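Local coordinates for alpha-actinin-like protein 1 (Schizosaccharomyces pombe, PDB 5BVR) that binds actin filaments and helps to form and organise the actin ring in cytokinesis and septation, here represented by its paired calponin-homology actin-binding region, at residues K18-N21 with T22-S26; E129-L132 with L133-R137; L173-N176 with K177-K180. All coordinates share one frame; numbering follows the deposited sequence.

Contact 1: residues K18-N21 with T22-S26; sequences KWFN and TKLSS
Ser25 grips the backbone oxygen of Asn21 twice. Ser25 N bonds to Asn21 O at 2.8 Å, and the hydroxyl Ser25 OG bonds to the same Asn21 O at 2.9 Å. The two donors come from opposite faces of the carbonyl plane, and OG stands well above that plane, off the lone pairs. These residues lie in the second half of helix 11-25, the first long helix of the first calponin-homology (CH) domain. Thr22 makes a similar side-chain bond one turn earlier. Thr22 OG1 donates to Trp19 O at 2.7 Å, in the carbonyl plane and on a lone pair. A chi1 of 68° puts OG1 between the backbone N and the carbonyl carbon, turned back toward the preceding turn. Thr22 CG2 is left beside Lys18 O, 3.2 Å away. With an alanine here, Trp19 O would probably lose its short in-plane hydroxyl bond and keep the weak one from Lys23 N, and a gap would open where CG2 lies beside Lys18 O.

The inner side of the helix carries the aromatic rings. Leu24 brings CD1 to the edge of the Phe20 ring, near its plane, 3.5 Å from Phe20 CD1. The backbone bond from Leu24 N to Phe20 O is nearly straight, with an N-H...O angle of 172°. Phe20 also packs on Leu48 and Ile108, from helices 43-53 and 101-117. On the polar side, Asn21 OD1 takes a hydrogen bond from Val32 N in the loop that follows. Lys23 lays CG over one face of the Trp19 indole. Its chain bends at chi2 (-51°) and crosses the indole, with Lys23 CE 3.6 Å from Trp19 NE1. One water, accepting in the plane of the indole, joins Trp19 NE1 at 3.0 Å to Lys23 NZ at 3.2 Å.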
loop_
_atom_site.group_PDB
_atom_site.type_symbol
_atom_site.label_atom_id
_atom_site.label_comp_id
_atom_site.label_asym_id
_atom_site.label_seq_id
_atom_site.Cartn_x
_atom_site.Cartn_y
_atom_site.Cartn_z
ATOM N N LYS A 18 4.022 0.282 6.960
ATOM C CA LYS A 18 3.219 1.487 7.117
ATOM C C LYS A 18 1.768 1.239 6.659
ATOM O O LYS A 18 0.821 1.695 7.324
ATOM C CB LYS A 18 3.863 2.664 6.362
ATOM C CG LYS A 18 5.051 3.262 7.121
ATOM C CD LYS A 18 5.800 4.317 6.341
ATOM C CE LYS A 18 7.040 3.717 5.701
ATOM N NZ LYS A 18 7.862 4.688 4.931
ATOM N N TRP A 19 1.586 0.496 5.563
ATOM C CA TRP A 19 0.255 0.156 5.074
ATOM C C TRP A 19 -0.498 -0.656 6.149
ATOM O O TRP A 19 -1.636 -0.336 6.494
ATOM C CB TRP A 19 0.356 -0.614 3.752
ATOM C CG TRP A 19 -0.971 -1.097 3.293
ATOM C CD1 TRP A 19 -1.908 -0.401 2.564
ATOM C CD2 TRP A 19 -1.534 -2.378 3.554
ATOM N NE1 TRP A 19 -3.004 -1.206 2.335
ATOM C CE2 TRP A 19 -2.807 -2.413 2.955
ATOM C CE3 TRP A 19 -1.085 -3.508 4.233
ATOM C CZ2 TRP A 19 -3.618 -3.541 3.006
ATOM C CZ3 TRP A 19 -1.885 -4.618 4.280
ATOM C CH2 TRP A 19 -3.144 -4.629 3.684
ATOM N N PHE A 20 0.174 -1.661 6.688
ATOM C CA PHE A 20 -0.390 -2.549 7.718
ATOM C C PHE A 20 -0.857 -1.675 8.885
ATOM O O PHE A 20 -1.981 -1.832 9.389
ATOM C CB PHE A 20 0.696 -3.563 8.125
ATOM C CG PHE A 20 0.199 -4.869 8.698
ATOM C CD1 PHE A 20 -0.605 -4.912 9.820
ATOM C CD2 PHE A 20 0.636 -6.061 8.134
ATOM C CE1 PHE A 20 -0.998 -6.122 10.340
ATOM C CE2 PHE A 20 0.262 -7.272 8.661
ATOM C CZ PHE A 20 -0.560 -7.302 9.767
ATOM N N ASN A 21 -0.007 -0.743 9.301
ATOM C CA ASN A 21 -0.323 0.121 10.433
ATOM C C ASN A 21 -1.452 1.101 10.185
ATOM O O ASN A 21 -2.215 1.387 11.117
ATOM C CB ASN A 21 0.914 0.837 10.951
ATOM C CG ASN A 21 1.857 -0.097 11.647
ATOM O OD1 ASN A 21 1.464 -1.169 12.115
ATOM N ND2 ASN A 21 3.110 0.288 11.720
ATOM N N THR A 22 -1.602 1.615 8.963
ATOM C CA THR A 22 -2.777 2.442 8.685
ATOM C C THR A 22 -4.078 1.669 8.944
ATOM O O THR A 22 -5.076 2.236 9.373
ATOM C CB THR A 22 -2.805 3.015 7.240
ATOM O OG1 THR A 22 -2.991 1.964 6.285
ATOM C CG2 THR A 22 -1.554 3.786 6.942
ATOM N N LYS A 23 -4.072 0.368 8.680
ATOM C CA LYS A 23 -5.245 -0.449 8.924
ATOM C C LYS A 23 -5.444 -0.706 10.427
ATOM O O LYS A 23 -6.531 -0.452 10.989
ATOM C CB LYS A 23 -5.143 -1.762 8.159
ATOM C CG LYS A 23 -5.001 -1.621 6.652
ATOM C CD LYS A 23 -6.043 -0.718 6.018
ATOM C CE LYS A 23 -5.808 -0.630 4.520
ATOM N NZ LYS A 23 -6.830 0.238 3.880
ATOM N N LEU A 24 -4.396 -1.183 11.086
ATOM C CA LEU A 24 -4.456 -1.449 12.520
ATOM C C LEU A 24 -4.846 -0.206 13.322
ATOM O O LEU A 24 -5.630 -0.304 14.269
ATOM C CB LEU A 24 -3.113 -1.965 13.023
ATOM C CG LEU A 24 -2.675 -3.349 12.548
ATOM C CD1 LEU A 24 -1.280 -3.626 13.059
ATOM C CD2 LEU A 24 -3.641 -4.414 13.034
ATOM N N SER A 25 -4.296 0.951 12.960
ATOM C CA SER A 25 -4.577 2.185 13.694
ATOM C C SER A 25 -6.030 2.609 13.558
ATOM O O SER A 25 -6.543 3.353 14.397
ATOM C CB SER A 25 -3.660 3.309 13.229
ATOM O OG SER A 25 -2.315 3.002 13.555
ATOM N N SER A 26 -6.704 2.129 12.522
ATOM C CA SER A 26 -8.118 2.446 12.354
ATOM C C SER A 26 -8.974 1.851 13.487
ATOM O O SER A 26 -10.151 2.186 13.625
ATOM C CB SER A 26 -8.623 1.989 10.980
ATOM O OG SER A 26 -8.842 0.595 10.942
HETATM O O HOH W 1 -4.953 0.851 1.322
#

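Contact 2: residues E129-L132 with L133-R137; sequences EGLL and LWCQR
Leu133, Trp134, Cys135 and Gln136 each donate their backbone N to the oxygen four residues earlier. These are regular alpha-helical bonds. Leu133 N to Glu129 O is 3.0 Å, and Gln136 N to Leu132 O is 2.9 Å. All are fairly straight, and this length of helix is regular.

The apolar contacts lie on the inward side. Leu131 CD1 comes obliquely to the Trp134 indole, 4.3 Å from Trp134 CE3. Leu131 CD1 also lies 4.5 Å from Cys135 SG. These are loose contacts, and much of the packing of these side chains is on helix 217-234. Leu131 touches Val224 and Phe228 there, and the Trp134 ring meets the Phe228 ring edge-to-face.

The polar groups lie farther round the helix. Gln136 runs extended beyond CG and crosses Leu132 at a slant, which brings Gln136 NE2 to 3.9 Å from Leu132 CG. The amide NE2 itself bonds to Val148 O, which fixes its turn and ties the helix to a loop. Arg137 NE forms a salt bridge with Glu123, and Leu133 CD1 sits over one face of the guanidinium, offset toward its rim.

Helix 127-138 has one side in the core and one in polar company. It is the opening long helix of the second CH domain, packed on helix 217-234 in the helical CH fold.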
loop_
_atom_site.group_PDB
_atom_site.type_symbol
_atom_site.label_atom_id
_atom_site.label_comp_id
_atom_site.label_asym_id
_atom_site.label_seq_id
_atom_site.Cartn_x
_atom_site.Cartn_y
_atom_site.Cartn_z
ATOM N N GLU A 129 -4.352 -2.910 -13.925
ATOM C CA GLU A 129 -4.632 -2.279 -15.224
ATOM C C GLU A 129 -5.504 -1.062 -15.022
ATOM O O GLU A 129 -5.318 -0.026 -15.661
ATOM C CB GLU A 129 -5.391 -3.253 -16.122
ATOM C CG GLU A 129 -4.549 -4.334 -16.707
ATOM C CD GLU A 129 -5.280 -5.146 -17.758
ATOM O OE1 GLU A 129 -6.541 -5.118 -17.807
ATOM O OE2 GLU A 129 -4.586 -5.821 -18.536
ATOM N N GLY A 130 -6.512 -1.216 -14.171
ATOM C CA GLY A 130 -7.416 -0.141 -13.851
ATOM C C GLY A 130 -6.748 1.040 -13.217
ATOM O O GLY A 130 -6.990 2.188 -13.600
ATOM N N LEU A 131 -5.885 0.758 -12.247
ATOM C CA LEU A 131 -5.179 1.823 -11.564
ATOM C C LEU A 131 -4.245 2.558 -12.519
ATOM O O LEU A 131 -4.191 3.786 -12.511
ATOM C CB LEU A 131 -4.417 1.250 -10.373
ATOM C CG LEU A 131 -3.647 2.297 -9.563
ATOM C CD1 LEU A 131 -4.572 3.380 -8.996
ATOM C CD2 LEU A 131 -2.857 1.636 -8.441
ATOM N N LEU A 132 -3.552 1.826 -13.388
ATOM C CA LEU A 132 -2.659 2.466 -14.346
ATOM C C LEU A 132 -3.459 3.363 -15.278
ATOM O O LEU A 132 -3.098 4.511 -15.523
ATOM C CB LEU A 132 -1.864 1.428 -15.150
ATOM C CG LEU A 132 -0.796 2.050 -16.028
ATOM C CD1 LEU A 132 0.303 2.677 -15.181
ATOM C CD2 LEU A 132 -0.247 0.995 -16.974
ATOM N N LEU A 133 -4.542 2.822 -15.829
ATOM C CA LEU A 133 -5.361 3.617 -16.741
ATOM C C LEU A 133 -5.911 4.872 -16.045
ATOM O O LEU A 133 -5.904 5.938 -16.642
ATOM C CB LEU A 133 -6.480 2.774 -17.336
ATOM C CG LEU A 133 -7.335 3.516 -18.355
ATOM C CD1 LEU A 133 -6.504 4.065 -19.486
ATOM C CD2 LEU A 133 -8.396 2.576 -18.908
ATOM N N TRP A 134 -6.365 4.756 -14.796
ATOM C CA TRP A 134 -6.806 5.920 -14.040
ATOM C C TRP A 134 -5.712 6.982 -13.972
ATOM O O TRP A 134 -5.951 8.160 -14.224
ATOM C CB TRP A 134 -7.256 5.499 -12.646
ATOM C CG TRP A 134 -7.723 6.610 -11.767
ATOM C CD1 TRP A 134 -8.996 7.117 -11.694
ATOM C CD2 TRP A 134 -6.952 7.334 -10.794
ATOM N NE1 TRP A 134 -9.061 8.098 -10.737
ATOM C CE2 TRP A 134 -7.821 8.252 -10.174
ATOM C CE3 TRP A 134 -5.620 7.281 -10.370
ATOM C CZ2 TRP A 134 -7.398 9.117 -9.189
ATOM C CZ3 TRP A 134 -5.215 8.146 -9.370
ATOM C CH2 TRP A 134 -6.098 9.043 -8.792
ATOM N N CYS A 135 -4.496 6.559 -13.672
ATOM C CA CYS A 135 -3.382 7.499 -13.622
ATOM C C CYS A 135 -3.158 8.158 -14.969
ATOM O O CYS A 135 -2.904 9.354 -15.038
ATOM C CB CYS A 135 -2.115 6.775 -13.199
ATOM S SG CYS A 135 -2.094 6.213 -11.458
ATOM N N GLN A 136 -3.225 7.370 -16.027
ATOM C CA GLN A 136 -3.052 7.914 -17.374
ATOM C C GLN A 136 -4.128 8.926 -17.746
ATOM O O GLN A 136 -3.823 9.999 -18.291
ATOM C CB GLN A 136 -3.000 6.783 -18.405
ATOM C CG GLN A 136 -1.803 5.888 -18.224
ATOM C CD GLN A 136 -1.833 4.646 -19.095
ATOM O OE1 GLN A 136 -2.890 4.159 -19.495
ATOM N NE2 GLN A 136 -0.655 4.109 -19.375
ATOM N N ARG A 137 -5.387 8.586 -17.456
ATOM C CA ARG A 137 -6.481 9.492 -17.790
ATOM C C ARG A 137 -6.409 10.782 -16.977
ATOM O O ARG A 137 -6.604 11.886 -17.516
ATOM C CB ARG A 137 -7.829 8.797 -17.604
ATOM C CG ARG A 137 -8.105 7.682 -18.616
ATOM C CD ARG A 137 -8.452 8.195 -20.044
ATOM N NE ARG A 137 -8.853 7.057 -20.879
ATOM C CZ ARG A 137 -8.028 6.308 -21.602
ATOM N NH1 ARG A 137 -6.729 6.608 -21.685
ATOM N NH2 ARG A 137 -8.505 5.253 -22.254
#

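Contact 3: residues L173-N176 with K177-K180; sequences LDYN and KLDK
Tyr175 and Leu178 form the close-packed side of this turn. Leu178 CD1 approaches Tyr175 CD1 to 3.9 Å, near the backbone end of the ring, and the two side chains cross at about a right angle. The same Leu178 CD1 meets Leu173 CD2 at 4.1 Å. The CB of Tyr175 points away from residues 177-180, but with CG anti to its backbone N (chi1 -176°) the ring comes back beside Leu178 and Lys180. It also packs on Leu159 and Ala163 of helix 159-168 and meets the Tyr142 ring edge-to-face. Leu173 and Leu178 both pack on Leu189 of helix 183-198.

The backbone makes a short 3-10 segment, entered through an inverse gamma turn centred on Asp174. Lys177 N bonds to Asp174 O at 3.1 Å, and Leu178 N bonds to Tyr175 O. In both, the donor stands far above the carbonyl plane, consistent with the tight winding.

The other side is loose and wet. The Asp174 and Lys177 side chains cross at a slant, with Asp174 OD2 3.5 Å from Lys177 CG. The contact is with the aliphatic part of the lysine, whose amine is too far from the carboxylate to pair with it. Lys180 CE lies 3.6 Å from Tyr175 OH, and a bend at chi4 (57°) turns NZ toward two waters. One accepts from Lys180 NZ at 2.6 Å and donates to Tyr175 O and Leu178 O. A second links Lys180 NZ to Asn176 OD1. The lysine charge therefore probably polarises the first water and strengthens its hold on the two carbonyls. The chemistry implies a loop held on helices 159-168 and 183-198 of the second CH domain by its apolar residues, and closed on its outer side by a lysine and two waters.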
loop_
_atom_site.group_PDB
_atom_site.type_symbol
_atom_site.label_atom_id
_atom_site.label_comp_id
_atom_site.label_asym_id
_atom_site.label_seq_id
_atom_site.Cartn_x
_atom_site.Cartn_y
_atom_site.Cartn_z
ATOM N N LEU A 173 -2.011 22.983 -5.161
ATOM C CA LEU A 173 -0.674 22.764 -5.688
ATOM C C LEU A 173 -0.657 23.438 -7.040
ATOM O O LEU A 173 -1.326 22.972 -7.958
ATOM C CB LEU A 173 -0.393 21.253 -5.795
ATOM C CG LEU A 173 1.070 20.804 -5.948
ATOM C CD1 LEU A 173 1.234 19.325 -5.611
ATOM C CD2 LEU A 173 1.573 21.041 -7.330
ATOM N N ASP A 174 0.079 24.542 -7.142
ATOM C CA ASP A 174 0.236 25.285 -8.389
ATOM C C ASP A 174 1.298 24.646 -9.283
ATOM O O ASP A 174 2.474 25.031 -9.252
ATOM C CB ASP A 174 0.606 26.739 -8.089
ATOM C CG ASP A 174 0.633 27.611 -9.330
ATOM O OD1 ASP A 174 0.516 27.075 -10.453
ATOM O OD2 ASP A 174 0.785 28.844 -9.176
ATOM N N TYR A 175 0.861 23.706 -10.109
ATOM C CA TYR A 175 1.756 22.882 -10.916
ATOM C C TYR A 175 2.639 23.704 -11.869
ATOM O O TYR A 175 3.826 23.425 -12.039
ATOM C CB TYR A 175 0.916 21.890 -11.718
ATOM C CG TYR A 175 1.728 20.917 -12.514
ATOM C CD1 TYR A 175 2.157 19.721 -11.948
ATOM C CD2 TYR A 175 2.103 21.195 -13.819
ATOM C CE1 TYR A 175 2.913 18.830 -12.663
ATOM C CE2 TYR A 175 2.854 20.319 -14.546
ATOM C CZ TYR A 175 3.264 19.134 -13.969
ATOM O OH TYR A 175 4.026 18.267 -14.701
ATOM N N ASN A 176 2.051 24.715 -12.496
ATOM C CA ASN A 176 2.776 25.491 -13.492
ATOM C C ASN A 176 3.889 26.350 -12.904
ATOM O O ASN A 176 4.781 26.792 -13.629
ATOM C CB ASN A 176 1.795 26.340 -14.291
ATOM C CG ASN A 176 0.808 25.491 -15.052
ATOM O OD1 ASN A 176 1.177 24.464 -15.627
ATOM N ND2 ASN A 176 -0.460 25.892 -15.039
ATOM N N LYS A 177 3.850 26.559 -11.593
ATOM C CA LYS A 177 4.879 27.331 -10.904
ATOM C C LYS A 177 6.047 26.460 -10.409
ATOM O O LYS A 177 7.056 26.985 -9.953
ATOM C CB LYS A 177 4.253 28.098 -9.736
ATOM C CG LYS A 177 4.125 29.597 -9.961
ATOM C CD LYS A 177 5.453 30.316 -9.720
ATOM C CE LYS A 177 5.304 31.833 -9.821
ATOM N NZ LYS A 177 6.455 32.555 -9.204
ATOM N N LEU A 178 5.918 25.134 -10.489
ATOM C CA LEU A 178 7.006 24.254 -10.077
ATOM C C LEU A 178 8.235 24.414 -10.946
ATOM O O LEU A 178 8.127 24.644 -12.148
ATOM C CB LEU A 178 6.573 22.784 -10.146
ATOM C CG LEU A 178 5.374 22.373 -9.303
ATOM C CD1 LEU A 178 5.020 20.945 -9.615
ATOM C CD2 LEU A 178 5.681 22.534 -7.833
ATOM N N ASP A 179 9.403 24.261 -10.322
ATOM C CA ASP A 179 10.641 24.081 -11.045
ATOM C C ASP A 179 10.704 22.591 -11.348
ATOM O O ASP A 179 10.979 21.790 -10.453
ATOM C CB ASP A 179 11.816 24.521 -10.182
ATOM C CG ASP A 179 13.163 24.096 -10.749
ATOM O OD1 ASP A 179 13.232 23.586 -11.896
ATOM O OD2 ASP A 179 14.162 24.284 -10.024
ATOM N N LYS A 180 10.390 22.225 -12.588
ATOM C CA LYS A 180 10.255 20.823 -12.967
ATOM C C LYS A 180 11.542 20.034 -12.772
ATOM O O LYS A 180 11.510 18.801 -12.691
ATOM C CB LYS A 180 9.764 20.696 -14.420
ATOM C CG LYS A 180 8.317 21.121 -14.640
ATOM C CD LYS A 180 7.712 20.487 -15.898
ATOM C CE LYS A 180 6.212 20.777 -16.011
ATOM N NZ LYS A 180 5.926 22.257 -16.019
HETATM O O HOH W 2 6.113 23.442 -13.732
HETATM O O HOH W 3 3.282 23.308 -16.835
#

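The three contacts follow one another along the chain. Contact 1 lies on helix 11-25 of the first CH domain. Contact 2, on helix 127-138, and contact 3, in the loop between helices 159-168 and 183-198, both belong to the second. The centres of contacts 1 and 2 are about 25 Å apart, on opposite sides of the chain's centre. Contact 3 lies about 32 Å from contact 1 and 23 Å from contact 2, between centres. None touches another. Contacts 2 and 3 pack within the second CH domain. Contact 1 also touches it, through Thr22 on Pro201, so helix 11-25 lies where the two halves of the tandem actin-binding region meet.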